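Local coordinates for protein phosphoserine aminotransferase SerC (Cytophaga hutchinsonii ATCC 33406, PDB 3FFR) that probably transfers an amino group between phosphoserine and 2-oxoglutarate, using pyridoxal phosphate carried as a Schiff base on a lysine, at residues 29-34 and 38-43. Numbering follows the deposited sequence.
Sequences EKIGVI and SKKFEE
Ile34 packs against the first turn of helix 39-55, touching Lys40 and Phe41, where a Schellman motif ending helix 19-28 at Lys30 leads through a short loop into the N-cap of the next helix. The capping evidence is geometric: Phe41 N donates to Ser38 OG over 3.0 Å at an N-H...O angle of 159°, and that hydroxyl, placed between its own backbone N and carbonyl carbon (chi1 68°), is also hydrogen-bonded to Ser35 O. With an alanine here in place of the serine, Phe41 N would probably lose its capping acceptor and Ser35 O this partner, leaving the first turn less firmly held.

Apolar contact is centred on one methyl group. CD1 of Ile34 lies 3.5 Å from CG of Lys40 and 4.1 Å from CB of Phe41, so it fits against the aliphatic roots of both side chains. Farther along Lys40, CE comes 4.0 Å from CD1 of Ile31, the two side chains crossing at about a right angle. Helix 246-262 also meets this contact: Ile31 touches its Phe250, and Phe41 its Ala246 and Ile249.

The charged pair lies on the more open side, Lys40 being exposed and Glu29 partly so. Lys40 bends at chi2 (67°) and then runs extended, which carries its amine past the isoleucines to Glu29. Lys30, by contrast, reaches the second subunit, forming a salt bridge with Glu14 of that chain. The Glu29–Lys40 salt bridge is long, OE1 to NZ being 3.6 Å, and one water spans it, donating to Glu29 OE1 at 3.1 Å and accepting weakly from Lys40 NZ at 3.4 Å.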
loop_
_atom_site.group_PDB
_atom_site.type_symbol
_atom_site.label_atom_id
_atom_site.label_comp_id
_atom_site.label_asym_id
_atom_site.label_seq_id
_atom_site.Cartn_x
_atom_site.Cartn_y
_atom_site.Cartn_z
ATOM N N GLU A 29 -2.811 10.228 19.079
ATOM C CA GLU A 29 -2.174 9.035 19.671
ATOM C C GLU A 29 -0.863 8.655 19.013
ATOM O O GLU A 29 -0.200 7.715 19.443
ATOM C CB GLU A 29 -3.087 7.822 19.635
ATOM C CG GLU A 29 -4.362 8.046 20.501
ATOM C CD GLU A 29 -5.253 6.819 20.649
ATOM O OE1 GLU A 29 -4.923 5.730 20.149
ATOM O OE2 GLU A 29 -6.318 6.956 21.298
ATOM N N LYS A 30 -0.516 9.392 17.967
ATOM C CA LYS A 30 0.708 9.132 17.195
ATOM C C LYS A 30 0.755 7.724 16.590
ATOM O O LYS A 30 1.787 7.077 16.525
ATOM C CB LYS A 30 1.980 9.442 18.020
ATOM C CG LYS A 30 2.091 10.937 18.301
ATOM C CD LYS A 30 3.464 11.294 18.862
ATOM C CE LYS A 30 3.678 12.813 18.899
ATOM N NZ LYS A 30 5.041 13.207 19.353
ATOM N N ILE A 31 -0.398 7.294 16.096
ATOM C CA ILE A 31 -0.521 5.987 15.478
ATOM C C ILE A 31 0.445 5.847 14.303
ATOM O O ILE A 31 0.925 4.759 14.005
ATOM C CB ILE A 31 -2.006 5.717 15.010
ATOM C CG1 ILE A 31 -2.950 5.651 16.199
ATOM C CG2 ILE A 31 -2.080 4.415 14.149
ATOM C CD1 ILE A 31 -2.661 4.518 17.168
ATOM N N GLY A 32 0.763 6.973 13.669
ATOM C CA GLY A 32 1.633 6.991 12.473
ATOM C C GLY A 32 3.119 6.920 12.803
ATOM O O GLY A 32 3.988 6.743 11.920
ATOM N N VAL A 33 3.380 6.998 14.098
ATOM C CA VAL A 33 4.733 7.046 14.660
ATOM C C VAL A 33 5.164 5.738 15.313
ATOM O O VAL A 33 6.349 5.390 15.319
ATOM C CB VAL A 33 4.838 8.209 15.710
ATOM C CG1 VAL A 33 6.218 8.250 16.407
ATOM C CG2 VAL A 33 4.541 9.571 15.030
ATOM N N ILE A 34 4.205 5.059 15.923
ATOM C CA ILE A 34 4.501 3.820 16.653
ATOM C C ILE A 34 5.079 2.758 15.727
ATOM O O ILE A 34 4.797 2.710 14.518
ATOM C CB ILE A 34 3.267 3.252 17.446
ATOM C CG1 ILE A 34 2.168 2.809 16.464
ATOM C CG2 ILE A 34 2.781 4.292 18.503
ATOM C CD1 ILE A 34 0.962 2.172 17.082
ATOM N N SER A 38 5.483 -3.016 17.612
ATOM C CA SER A 38 5.117 -2.677 19.018
ATOM C C SER A 38 3.859 -3.337 19.497
ATOM O O SER A 38 3.005 -3.745 18.720
ATOM C CB SER A 38 4.927 -1.158 19.189
ATOM O OG SER A 38 3.779 -0.661 18.502
ATOM N N LYS A 39 3.737 -3.427 20.820
ATOM C CA LYS A 39 2.523 -3.992 21.393
ATOM C C LYS A 39 1.312 -3.140 21.058
ATOM O O LYS A 39 0.203 -3.641 20.830
ATOM C CB LYS A 39 2.632 -4.158 22.916
ATOM C CG LYS A 39 1.319 -4.651 23.536
ATOM N N LYS A 40 1.524 -1.835 20.999
ATOM C CA LYS A 40 0.413 -0.948 20.671
ATOM C C LYS A 40 -0.053 -1.242 19.258
ATOM O O LYS A 40 -1.247 -1.342 19.014
ATOM C CB LYS A 40 0.784 0.514 20.808
ATOM C CG LYS A 40 -0.318 1.455 20.307
ATOM C CD LYS A 40 -1.625 1.436 21.148
ATOM C CE LYS A 40 -2.643 2.472 20.614
ATOM N NZ LYS A 40 -3.935 2.499 21.369
ATOM N N PHE A 41 0.873 -1.434 18.321
ATOM C CA PHE A 41 0.442 -1.750 16.946
ATOM C C PHE A 41 -0.289 -3.090 16.891
ATOM O O PHE A 41 -1.308 -3.250 16.189
ATOM C CB PHE A 41 1.594 -1.736 15.898
ATOM C CG PHE A 41 1.110 -2.141 14.547
ATOM C CD1 PHE A 41 0.484 -1.231 13.740
ATOM C CD2 PHE A 41 1.145 -3.468 14.159
ATOM C CE1 PHE A 41 -0.067 -1.622 12.506
ATOM C CE2 PHE A 41 0.637 -3.866 12.929
ATOM C CZ PHE A 41 0.031 -2.937 12.109
ATOM N N GLU A 42 0.231 -4.060 17.628
ATOM C CA GLU A 42 -0.398 -5.383 17.677
ATOM C C GLU A 42 -1.856 -5.269 18.132
ATOM O O GLU A 42 -2.739 -5.973 17.648
ATOM C CB GLU A 42 0.386 -6.354 18.552
ATOM C CG GLU A 42 1.674 -6.731 17.924
ATOM C CD GLU A 42 2.464 -7.694 18.790
ATOM O OE1 GLU A 42 1.937 -8.119 19.819
ATOM O OE2 GLU A 42 3.589 -8.031 18.432
ATOM N N GLU A 43 -2.102 -4.347 19.066
ATOM C CA GLU A 43 -3.466 -4.115 19.565
ATOM C C GLU A 43 -4.374 -3.508 18.478
ATOM O O GLU A 43 -5.548 -3.874 18.324
ATOM C CB GLU A 43 -3.429 -3.178 20.786
ATOM C CG GLU A 43 -2.839 -3.815 22.019
ATOM C CD GLU A 43 -2.657 -2.823 23.196
ATOM O OE1 GLU A 43 -3.182 -1.680 23.120
ATOM O OE2 GLU A 43 -1.970 -3.196 24.177
HETATM O O HOH W 1 -7.022 3.499 20.198
#